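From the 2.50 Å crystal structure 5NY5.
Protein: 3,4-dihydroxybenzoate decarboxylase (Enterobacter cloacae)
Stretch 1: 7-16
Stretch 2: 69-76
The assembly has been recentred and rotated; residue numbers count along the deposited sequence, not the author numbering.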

# COMPACT_ATOMS: atom_id res chain seq x y z
N ASP A 7 33.07 42.98 16.33
CA ASP A 7 32.29 42.75 17.54
C ASP A 7 30.83 43.03 17.23
O ASP A 7 30.45 43.30 16.08
CB ASP A 7 32.80 43.62 18.70
CG ASP A 7 32.95 45.08 18.32
OD1 ASP A 7 32.28 45.54 17.37
OD2 ASP A 7 33.72 45.79 19.00
N LEU A 8 29.99 42.94 18.27
CA LEU A 8 28.56 43.16 18.09
C LEU A 8 28.26 44.60 17.68
O LEU A 8 27.42 44.84 16.81
CB LEU A 8 27.83 42.80 19.38
CG LEU A 8 26.33 43.09 19.44
CD1 LEU A 8 25.59 42.35 18.34
CD2 LEU A 8 25.79 42.70 20.80
N ARG A 9 28.95 45.57 18.29
CA ARG A 9 28.61 46.97 18.05
C ARG A 9 29.02 47.43 16.66
O ARG A 9 28.36 48.29 16.07
CB ARG A 9 29.23 47.85 19.12
CG ARG A 9 28.72 47.53 20.52
CD ARG A 9 29.25 48.51 21.54
NE ARG A 9 28.98 48.06 22.90
CZ ARG A 9 29.11 48.82 23.99
NH1 ARG A 9 29.50 50.08 23.87
NH2 ARG A 9 28.85 48.32 25.18
N SER A 10 30.11 46.89 16.11
CA SER A 10 30.45 47.21 14.73
C SER A 10 29.49 46.55 13.75
O SER A 10 29.30 47.05 12.64
CB SER A 10 31.89 46.79 14.43
OG SER A 10 32.25 45.61 15.12
N ALA A 11 28.85 45.45 14.15
CA ALA A 11 27.84 44.84 13.30
C ALA A 11 26.56 45.65 13.30
O ALA A 11 25.93 45.84 12.25
CB ALA A 11 27.56 43.40 13.76
N ILE A 12 26.14 46.14 14.47
CA ILE A 12 24.97 47.01 14.54
C ILE A 12 25.17 48.25 13.69
O ILE A 12 24.24 48.75 13.05
CB ILE A 12 24.67 47.37 16.01
CG1 ILE A 12 24.30 46.11 16.79
CG2 ILE A 12 23.57 48.41 16.10
CD1 ILE A 12 24.04 46.36 18.26
N ALA A 13 26.40 48.77 13.65
CA ALA A 13 26.70 49.95 12.85
C ALA A 13 26.47 49.68 11.37
O ALA A 13 26.01 50.55 10.63
CB ALA A 13 28.13 50.41 13.10
N LEU A 14 26.80 48.46 10.91
CA LEU A 14 26.55 48.12 9.52
C LEU A 14 25.06 48.03 9.23
O LEU A 14 24.60 48.46 8.16
CB LEU A 14 27.24 46.80 9.17
CG LEU A 14 26.96 46.26 7.77
CD1 LEU A 14 27.36 47.27 6.71
CD2 LEU A 14 27.69 44.95 7.54
N LEU A 15 24.28 47.49 10.17
CA LEU A 15 22.84 47.40 9.97
C LEU A 15 22.20 48.78 9.88
O LEU A 15 21.24 48.98 9.13
CB LEU A 15 22.20 46.59 11.09
CG LEU A 15 22.65 45.14 11.23
CD1 LEU A 15 21.79 44.42 12.26
CD2 LEU A 15 22.60 44.42 9.89
N GLN A 16 22.72 49.75 10.64
CA GLN A 16 22.15 51.09 10.61
C GLN A 16 22.33 51.74 9.25
O GLN A 16 21.53 52.61 8.87
CB GLN A 16 22.77 51.94 11.71
CG GLN A 16 22.29 51.55 13.10
CD GLN A 16 23.14 52.15 14.21
OE1 GLN A 16 24.35 52.29 14.07
NE2 GLN A 16 22.50 52.50 15.32
N SER A 69 20.65 48.89 31.62
CA SER A 69 20.67 47.68 30.81
C SER A 69 19.97 47.93 29.49
O SER A 69 19.07 48.77 29.38
CB SER A 69 19.99 46.52 31.54
OG SER A 69 20.83 45.98 32.55
N ARG A 70 20.41 47.20 28.47
CA ARG A 70 19.77 47.23 27.16
C ARG A 70 19.86 45.84 26.55
O ARG A 70 20.94 45.26 26.49
CB ARG A 70 20.40 48.29 26.25
CG ARG A 70 21.92 48.30 26.24
CD ARG A 70 22.46 49.34 25.28
NE ARG A 70 23.92 49.35 25.24
CZ ARG A 70 24.64 50.10 24.42
NH1 ARG A 70 24.05 50.91 23.56
NH2 ARG A 70 25.97 50.04 24.46
N ILE A 71 18.72 45.32 26.11
CA ILE A 71 18.59 43.93 25.69
C ILE A 71 18.41 43.87 24.18
O ILE A 71 17.64 44.64 23.60
CB ILE A 71 17.42 43.23 26.41
CG1 ILE A 71 17.66 43.27 27.92
CG2 ILE A 71 17.26 41.80 25.93
CD1 ILE A 71 16.59 42.60 28.74
N LEU A 72 19.12 42.94 23.55
CA LEU A 72 19.18 42.84 22.10
C LEU A 72 18.64 41.49 21.65
O LEU A 72 19.05 40.45 22.16
CB LEU A 72 20.62 43.00 21.62
CG LEU A 72 20.84 42.99 20.13
CD1 LEU A 72 20.06 44.13 19.50
CD2 LEU A 72 22.33 43.13 19.87
N VAL A 73 17.71 41.51 20.68
CA VAL A 73 17.11 40.30 20.15
C VAL A 73 16.98 40.42 18.64
O VAL A 73 16.84 41.52 18.09
CB VAL A 73 15.73 39.99 20.77
CG1 VAL A 73 15.85 39.70 22.25
CG2 VAL A 73 14.77 41.14 20.52
N GLY A 74 17.00 39.28 17.96
CA GLY A 74 16.70 39.20 16.55
C GLY A 74 17.86 39.42 15.61
O GLY A 74 17.63 39.62 14.41
N MSE A 75 19.09 39.39 16.10
CA MSE A 75 20.25 39.72 15.28
C MSE A 75 20.39 38.77 14.09
O MSE A 75 20.68 39.21 12.98
CB MSE A 75 21.52 39.71 16.13
CG MSE A 75 22.73 40.42 15.51
SE MSE A 75 22.47 42.32 15.10
CE MSE A 75 21.38 42.83 16.59
N HIS A 76 20.17 37.48 14.32
CA HIS A 76 20.24 36.49 13.26
C HIS A 76 18.86 36.07 12.75
O HIS A 76 18.76 35.07 12.03
CB HIS A 76 21.01 35.25 13.74
CG HIS A 76 22.19 35.56 14.60
ND1 HIS A 76 22.13 35.54 15.98
CD2 HIS A 76 23.46 35.90 14.28
CE1 HIS A 76 23.31 35.85 16.47
NE2 HIS A 76 24.14 36.07 15.47

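A helix laid over a strand rarely bonds to it through the backbone; what joins the two is the fit of side chains, and this pair from 3,4-dihydroxybenzoate decarboxylase is a compact example. The helix that begins at Leu8 crosses the strand ending at Val73 with 65° between their N-to-C directions, and the two axes come no nearer than 12.6 Å. Even the nearest CA atoms, those of Ile12 and Met75, stand 8.7 Å apart. A gap of this width must be filled from both sides, and no hydrogen bond crosses it.

The strand supplies its filling by alternation. Arg70 and Leu72 direct their CA-to-CB bonds toward the helix, whereas Ile71 and Val73 lie out of its reach. The helix answers with its own periodicity: Leu8, Ile12 and Leu15, spaced by four and then three residues, bring their side chains to the same side. Leu72 enters between the first two of these. Its CD2 lies 3.6 Å from CD2 of Leu8 and 4.0 Å from CD1 of Ile12, so a single methyl touches two successive turns of the helix.

Just past the strand, Gly74 adopts phi/psi angles of 88/14, at which a CB would be jammed against the preceding carbonyl oxygen. Next comes Met75, present as selenomethionine, which has more of its surface covered by the helix stretch than any other residue of the pair has covered by its partner stretch. Its long, flexible side chain follows the helix ridge: CG is 4.5 Å from CD1 of Leu8, CE is 4.4 Å from CG1 of Ile12, and SE is 3.6 Å from CD1 of Leu15. Beneath this chain sits Ala11, whose CA-to-CB bond also points toward the second stretch, but whose CB stays 5.4 Å from SE of Met75; the small residue leaves a shallow place between its larger neighbours. These pairings are apolar, held by close packing and the exclusion of water.

At the other end the chemistry changes. Arg9 starts out sideways, yet its extended side chain brings the guanidinium close to that of Arg70. NH2 of Arg70 lies over one face of the Arg9 group, 3.4 Å from its CZ, while Arg9 meets the Arg70 group at its edge. Both are donors of like charge and do not bond to each other; each has hydrogen-bonding partners elsewhere in the structure.

The helix start is secured separately. Asp7 occupies the N-cap position, and its OD1 accepts a capping bond from Ser10 N at 2.8 Å, satisfying an amide that has no carbonyl partner in the first turn, although OD1 is modelled too close to Ser10 OG, so its exact place is less certain.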